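Local coordinates for antigen MTB48, Mycobacterial protein (PDB 4WJ1) that is the N-terminal PE-PPE part of EspB from the ESX-1 type VII secretion system, a protein probably involved in DNA conjugation, at least in the recipient strain, at residues K18-S24 / H176-A181; L227-P232 / Q261-L266. All blocks are in the same frame, centred on the assembly; numbering follows the deposited sequence.

Contact 1 of 2, residues K18-S24 / H176-A181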
loop_
_atom_site.group_PDB
_atom_site.type_symbol
_atom_site.label_atom_id
_atom_site.label_comp_id
_atom_site.label_asym_id
_atom_site.label_seq_id
_atom_site.Cartn_x
_atom_site.Cartn_y
_atom_site.Cartn_z
ATOM N N LYS A 18 0.731 -21.619 13.016
ATOM C CA LYS A 18 1.474 -20.402 12.703
ATOM C C LYS A 18 1.715 -20.219 11.217
ATOM O O LYS A 18 1.658 -19.096 10.713
ATOM C CB LYS A 18 2.818 -20.381 13.410
ATOM C CG LYS A 18 3.474 -19.027 13.339
ATOM C CD LYS A 18 2.827 -18.075 14.335
ATOM C CE LYS A 18 2.635 -16.698 13.749
ATOM N NZ LYS A 18 1.268 -16.517 13.295
ATOM N N ALA A 19 2.025 -21.308 10.519
ATOM C CA ALA A 19 2.223 -21.213 9.082
ATOM C C ALA A 19 0.888 -20.800 8.470
ATOM O O ALA A 19 0.822 -20.004 7.537
ATOM C CB ALA A 19 2.709 -22.528 8.507
ATOM N N HIS A 20 -0.180 -21.332 9.040
ATOM C CA HIS A 20 -1.522 -21.050 8.565
ATOM C C HIS A 20 -1.850 -19.573 8.772
ATOM O O HIS A 20 -2.322 -18.926 7.847
ATOM C CB HIS A 20 -2.536 -21.952 9.268
ATOM C CG HIS A 20 -3.950 -21.661 8.911
ATOM N ND1 HIS A 20 -4.494 -21.991 7.687
ATOM C CD2 HIS A 20 -4.949 -21.068 9.614
ATOM C CE1 HIS A 20 -5.758 -21.613 7.648
ATOM N NE2 HIS A 20 -6.058 -21.057 8.811
ATOM N N GLU A 21 -1.566 -19.030 9.958
ATOM C CA GLU A 21 -1.812 -17.605 10.204
ATOM C C GLU A 21 -1.041 -16.737 9.228
ATOM O O GLU A 21 -1.553 -15.719 8.768
ATOM C CB GLU A 21 -1.429 -17.187 11.621
ATOM C CG GLU A 21 -2.266 -17.774 12.733
ATOM C CD GLU A 21 -1.718 -17.396 14.108
ATOM O OE1 GLU A 21 -0.718 -18.008 14.545
ATOM O OE2 GLU A 21 -2.279 -16.477 14.745
ATOM N N CYS A 22 0.193 -17.136 8.931
ATOM C CA CYS A 22 1.025 -16.411 7.980
ATOM C C CYS A 22 0.437 -16.360 6.583
ATOM O O CYS A 22 0.825 -15.512 5.788
ATOM C CB CYS A 22 2.405 -17.043 7.896
ATOM S SG CYS A 22 3.379 -16.718 9.345
ATOM N N GLU A 23 -0.466 -17.291 6.283
ATOM C CA GLU A 23 -1.099 -17.382 4.974
ATOM C C GLU A 23 -2.458 -16.662 4.948
ATOM O O GLU A 23 -3.203 -16.767 3.976
ATOM C CB GLU A 23 -1.274 -18.855 4.585
ATOM C CG GLU A 23 0.024 -19.525 4.152
ATOM C CD GLU A 23 -0.143 -21.003 3.828
ATOM O OE1 GLU A 23 -0.901 -21.715 4.539
ATOM O OE2 GLU A 23 0.483 -21.439 2.837
ATOM N N SER A 24 -2.774 -15.950 6.026
ATOM C CA SER A 24 -4.041 -15.253 6.150
ATOM C C SER A 24 -4.293 -14.366 4.940
ATOM O O SER A 24 -3.438 -13.587 4.534
ATOM C CB SER A 24 -4.079 -14.408 7.426
ATOM O OG SER A 24 -4.179 -15.224 8.578
ATOM N N HIS A 176 -1.303 -10.759 12.283
ATOM C CA HIS A 176 -1.271 -12.202 12.010
ATOM C C HIS A 176 0.147 -12.745 12.150
ATOM O O HIS A 176 0.344 -13.950 12.290
ATOM C CB HIS A 176 -1.801 -12.525 10.605
ATOM C CG HIS A 176 -3.279 -12.298 10.443
ATOM N ND1 HIS A 176 -4.227 -13.101 11.040
ATOM C CD2 HIS A 176 -3.963 -11.360 9.749
ATOM C CE1 HIS A 176 -5.435 -12.662 10.728
ATOM N NE2 HIS A 176 -5.304 -11.605 9.951
ATOM N N PHE A 177 1.128 -11.848 12.104
ATOM C CA PHE A 177 2.523 -12.239 12.033
ATOM C C PHE A 177 3.236 -11.964 13.338
ATOM O O PHE A 177 4.269 -12.561 13.614
ATOM C CB PHE A 177 3.227 -11.504 10.884
ATOM C CG PHE A 177 2.592 -11.737 9.562
ATOM C CD1 PHE A 177 2.963 -12.812 8.790
ATOM C CD2 PHE A 177 1.567 -10.906 9.109
ATOM C CE1 PHE A 177 2.342 -13.049 7.566
ATOM C CE2 PHE A 177 0.948 -11.135 7.896
ATOM C CZ PHE A 177 1.340 -12.208 7.122
ATOM N N ALA A 178 2.676 -11.071 14.148
ATOM C CA ALA A 178 3.413 -10.525 15.282
ATOM C C ALA A 178 3.754 -11.553 16.362
ATOM O O ALA A 178 4.757 -11.422 17.041
ATOM C CB ALA A 178 2.639 -9.387 15.896
ATOM N N ASN A 179 2.910 -12.561 16.523
ATOM C CA ASN A 179 3.039 -13.502 17.616
ATOM C C ASN A 179 3.836 -14.729 17.189
ATOM O O ASN A 179 3.571 -15.298 16.147
ATOM C CB ASN A 179 1.654 -13.917 18.121
ATOM C CG ASN A 179 0.782 -14.545 17.013
ATOM O OD1 ASN A 179 0.651 -13.997 15.904
ATOM N ND2 ASN A 179 0.194 -15.703 17.311
ATOM N N PRO A 180 4.827 -15.129 17.991
ATOM C CA PRO A 180 5.562 -16.364 17.722
ATOM C C PRO A 180 4.703 -17.606 17.901
ATOM O O PRO A 180 3.851 -17.600 18.771
ATOM C CB PRO A 180 6.686 -16.349 18.780
ATOM C CG PRO A 180 6.812 -14.920 19.187
ATOM C CD PRO A 180 5.438 -14.333 19.068
ATOM N N ALA A 181 4.959 -18.659 17.129
ATOM C CA ALA A 181 4.291 -19.943 17.316
ATOM C C ALA A 181 4.406 -20.449 18.752
ATOM O O ALA A 181 5.418 -20.234 19.429
ATOM C CB ALA A 181 4.865 -20.976 16.361
HETATM O O HOH W 1 -3.580 -14.842 13.088
#
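His176 lies where helix 154-178 is kinked and only weakly bonded near its end, and meets the C-terminal end of helix 12-22 through both its backbone and its ring. His176 O accepts a hydrogen bond from Lys18 NZ (2.9 Å); the same ammonium forms a salt bridge with Glu21 OE1 (2.8 Å), one turn further along its own helix, so a single buried lysine joins a charged partner to a backbone carbonyl across the contact. Ser24 packs over one face of the His176 ring, its CB 3.7 Å from the ring centroid, almost on the ring normal, in a CH-pi contact. Ser24 is held there by its OG, which donates to Glu21 O (2.7 Å). A water bridges Glu21 OE2 (2.7 Å) and His176 ND1 (2.8 Å). The Phe177 ring reaches Cys22: CE1 is 3.4 Å from Cys22 O, and CD1 is 4.0 Å from Cys22 SG, an oblique sulfur-aromatic contact. Beyond the helix end, Asn179 and the extended Pro180-Ala181 backbone follow the lysine side chain, with Asn179 O 2.9 Å from Lys18 CE and Ala181 CB 3.6 Å from Lys18 CB. The contact thus joins a short helix of the PE domain to the end of a PPE-domain helix. Helix 40-96 flanks helix 12-22, touching Lys18 through Ile74 and Cys22 through Ile70, while Glu23 forms a salt bridge with Arg75; helix 187-230 packs on Phe177 with Leu199, Ser200 and Trp203.

Contact 2 of 2, residues L227-P232 / Q261-L266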
loop_
_atom_site.group_PDB
_atom_site.type_symbol
_atom_site.label_atom_id
_atom_site.label_comp_id
_atom_site.label_asym_id
_atom_site.label_seq_id
_atom_site.Cartn_x
_atom_site.Cartn_y
_atom_site.Cartn_z
ATOM N N LEU A 227 -11.147 25.203 -5.666
ATOM C CA LEU A 227 -11.090 25.656 -7.047
ATOM C C LEU A 227 -12.513 25.877 -7.553
ATOM O O LEU A 227 -12.836 26.908 -8.132
ATOM C CB LEU A 227 -10.360 24.642 -7.923
ATOM C CG LEU A 227 -10.535 24.900 -9.418
ATOM C CD1 LEU A 227 -9.746 26.123 -9.849
ATOM C CD2 LEU A 227 -10.169 23.680 -10.234
ATOM N N VAL A 228 -13.374 24.904 -7.305
ATOM C CA VAL A 228 -14.755 24.997 -7.729
ATOM C C VAL A 228 -15.454 26.189 -7.063
ATOM O O VAL A 228 -16.221 26.905 -7.699
ATOM C CB VAL A 228 -15.494 23.696 -7.425
ATOM C CG1 VAL A 228 -17.006 23.880 -7.591
ATOM C CG2 VAL A 228 -14.968 22.604 -8.333
ATOM N N ALA A 229 -15.141 26.412 -5.794
ATOM C CA ALA A 229 -15.708 27.503 -5.011
ATOM C C ALA A 229 -15.263 28.887 -5.474
ATOM O O ALA A 229 -16.069 29.810 -5.528
ATOM C CB ALA A 229 -15.359 27.316 -3.532
ATOM N N ASN A 230 -13.984 29.044 -5.798
ATOM C CA ASN A 230 -13.484 30.368 -6.136
ATOM C C ASN A 230 -13.373 30.651 -7.622
ATOM O O ASN A 230 -13.170 31.794 -8.011
ATOM C CB ASN A 230 -12.114 30.600 -5.504
ATOM C CG ASN A 230 -12.162 30.537 -4.007
ATOM O OD1 ASN A 230 -13.232 30.684 -3.410
ATOM N ND2 ASN A 230 -11.005 30.303 -3.379
ATOM N N HIS A 231 -13.461 29.626 -8.459
ATOM C CA HIS A 231 -13.322 29.865 -9.888
ATOM C C HIS A 231 -14.660 30.299 -10.451
ATOM O O HIS A 231 -15.700 29.892 -9.950
ATOM C CB HIS A 231 -12.823 28.618 -10.612
ATOM C CG HIS A 231 -12.444 28.863 -12.036
ATOM N ND1 HIS A 231 -13.370 28.931 -13.052
ATOM C CD2 HIS A 231 -11.234 29.098 -12.607
ATOM C CE1 HIS A 231 -12.748 29.169 -14.196
ATOM N NE2 HIS A 231 -11.452 29.272 -13.951
ATOM N N PRO A 232 -14.646 31.155 -11.476
ATOM C CA PRO A 232 -15.916 31.482 -12.117
ATOM C C PRO A 232 -16.666 30.225 -12.544
ATOM O O PRO A 232 -16.058 29.252 -12.992
ATOM C CB PRO A 232 -15.482 32.317 -13.316
ATOM C CG PRO A 232 -14.251 33.014 -12.823
ATOM C CD PRO A 232 -13.548 32.000 -11.976
ATOM N N GLN A 261 -10.155 36.378 -11.680
ATOM C CA GLN A 261 -10.667 35.348 -10.777
ATOM C C GLN A 261 -10.213 33.960 -11.197
ATOM O O GLN A 261 -9.787 33.155 -10.363
ATOM C CB GLN A 261 -12.185 35.367 -10.724
ATOM C CG GLN A 261 -12.745 36.289 -9.687
ATOM C CD GLN A 261 -14.241 36.489 -9.859
ATOM O OE1 GLN A 261 -14.971 35.527 -10.116
ATOM N NE2 GLN A 261 -14.706 37.739 -9.719
ATOM N N SER A 262 -10.327 33.677 -12.489
ATOM C CA SER A 262 -9.970 32.370 -12.996
ATOM C C SER A 262 -8.482 32.112 -12.823
ATOM O O SER A 262 -8.079 31.068 -12.311
ATOM C CB SER A 262 -10.340 32.250 -14.456
ATOM O OG SER A 262 -9.891 31.015 -14.975
ATOM N N GLU A 263 -7.670 33.069 -13.252
ATOM C CA GLU A 263 -6.235 32.917 -13.167
ATOM C C GLU A 263 -5.804 32.676 -11.732
ATOM O O GLU A 263 -5.018 31.762 -11.453
ATOM C CB GLU A 263 -5.544 34.146 -13.737
ATOM C CG GLU A 263 -5.634 34.204 -15.235
ATOM C CD GLU A 263 -5.118 35.506 -15.780
ATOM O OE1 GLU A 263 -4.708 36.363 -14.959
ATOM O OE2 GLU A 263 -5.128 35.671 -17.019
ATOM N N ASP A 264 -6.334 33.482 -10.819
ATOM C CA ASP A 264 -5.967 33.361 -9.418
ATOM C C ASP A 264 -6.401 32.016 -8.852
ATOM O O ASP A 264 -5.638 31.376 -8.135
ATOM C CB ASP A 264 -6.560 34.509 -8.602
ATOM C CG ASP A 264 -5.933 35.855 -8.948
ATOM O OD1 ASP A 264 -4.907 35.879 -9.666
ATOM O OD2 ASP A 264 -6.465 36.891 -8.501
ATOM N N ALA A 265 -7.601 31.568 -9.195
ATOM C CA ALA A 265 -8.083 30.279 -8.702
ATOM C C ALA A 265 -7.262 29.120 -9.232
ATOM O O ALA A 265 -7.024 28.154 -8.521
ATOM C CB ALA A 265 -9.531 30.075 -9.069
ATOM N N LEU A 266 -6.845 29.203 -10.488
ATOM C CA LEU A 266 -6.104 28.111 -11.091
ATOM C C LEU A 266 -4.692 28.066 -10.504
ATOM O O LEU A 266 -4.139 26.992 -10.264
ATOM C CB LEU A 266 -6.073 28.263 -12.609
ATOM C CG LEU A 266 -7.379 27.933 -13.332
ATOM C CD1 LEU A 266 -7.404 28.558 -14.710
ATOM C CD2 LEU A 266 -7.561 26.421 -13.425
#
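Ala265 and His231 lie at the centre of this contact, with Leu227 beside them. The Ala265 methyl points from helix 248-272 toward the end of helix 187-230, where its CB is 3.9 Å from His231 CB, 4.1 Å from Asn230 C and 4.0 Å from Leu227 CD1. The small side chain lets the helix come close to the backbone where the partner helix stops. His231 is the residue at which that chain leaves helical geometry, although its N still bonds to Leu227 O (2.8 Å). The His231 imidazole uses both nitrogens: ND1 donates to Pro232 O (2.7 Å), the carbonyl of the next residue in the extended chain, while NE2 and Ser262 OG share a short hydrogen bond of 2.6 Å in the plane of the ring. Within the all-helical PPE domain, this fastens the end of the long helix 187-230 to the later helix 248-272, after the chain has passed through helix 234-242 and doubled back. Helix 139-147 closes over the same place, with Ala142 and Ile146 touching His231 and Trp139 touching both Pro232 and Ser262. Leu227 CD1 extends the apolar patch from Ala265 CB to Leu266 CD2 (4.2 Å from Leu227 CD1) and separately approaches the backbone at Ala265 O (3.6 Å); Leu39 touches both leucines. Past the histidine, Pro232 packs on segment 261-266, its CD 3.7 Å from Ser262 N and CG 3.8 Å from Gln261 OE1.

In the fold
Contacts 1 and 2 lie on opposite sides of the elongated chain's centre, their centres about 53 Å apart. Contact 1 joins the PE and PPE domains, whereas contact 2 lies within the PPE domain and links helices closer in sequence. Helix 187-230 connects the two regions: it flanks contact 1 near its beginning and supplies one side of contact 2 at its end. Both contacts use a helix terminus and a histidine, but contact 1 is partly buried and crosses through a lysine, paired with a glutamate of its own helix, that bonds a backbone carbonyl, and a bridging water, while the more buried contact 2 combines one histidine-serine hydrogen bond with alanine, leucine and proline packing.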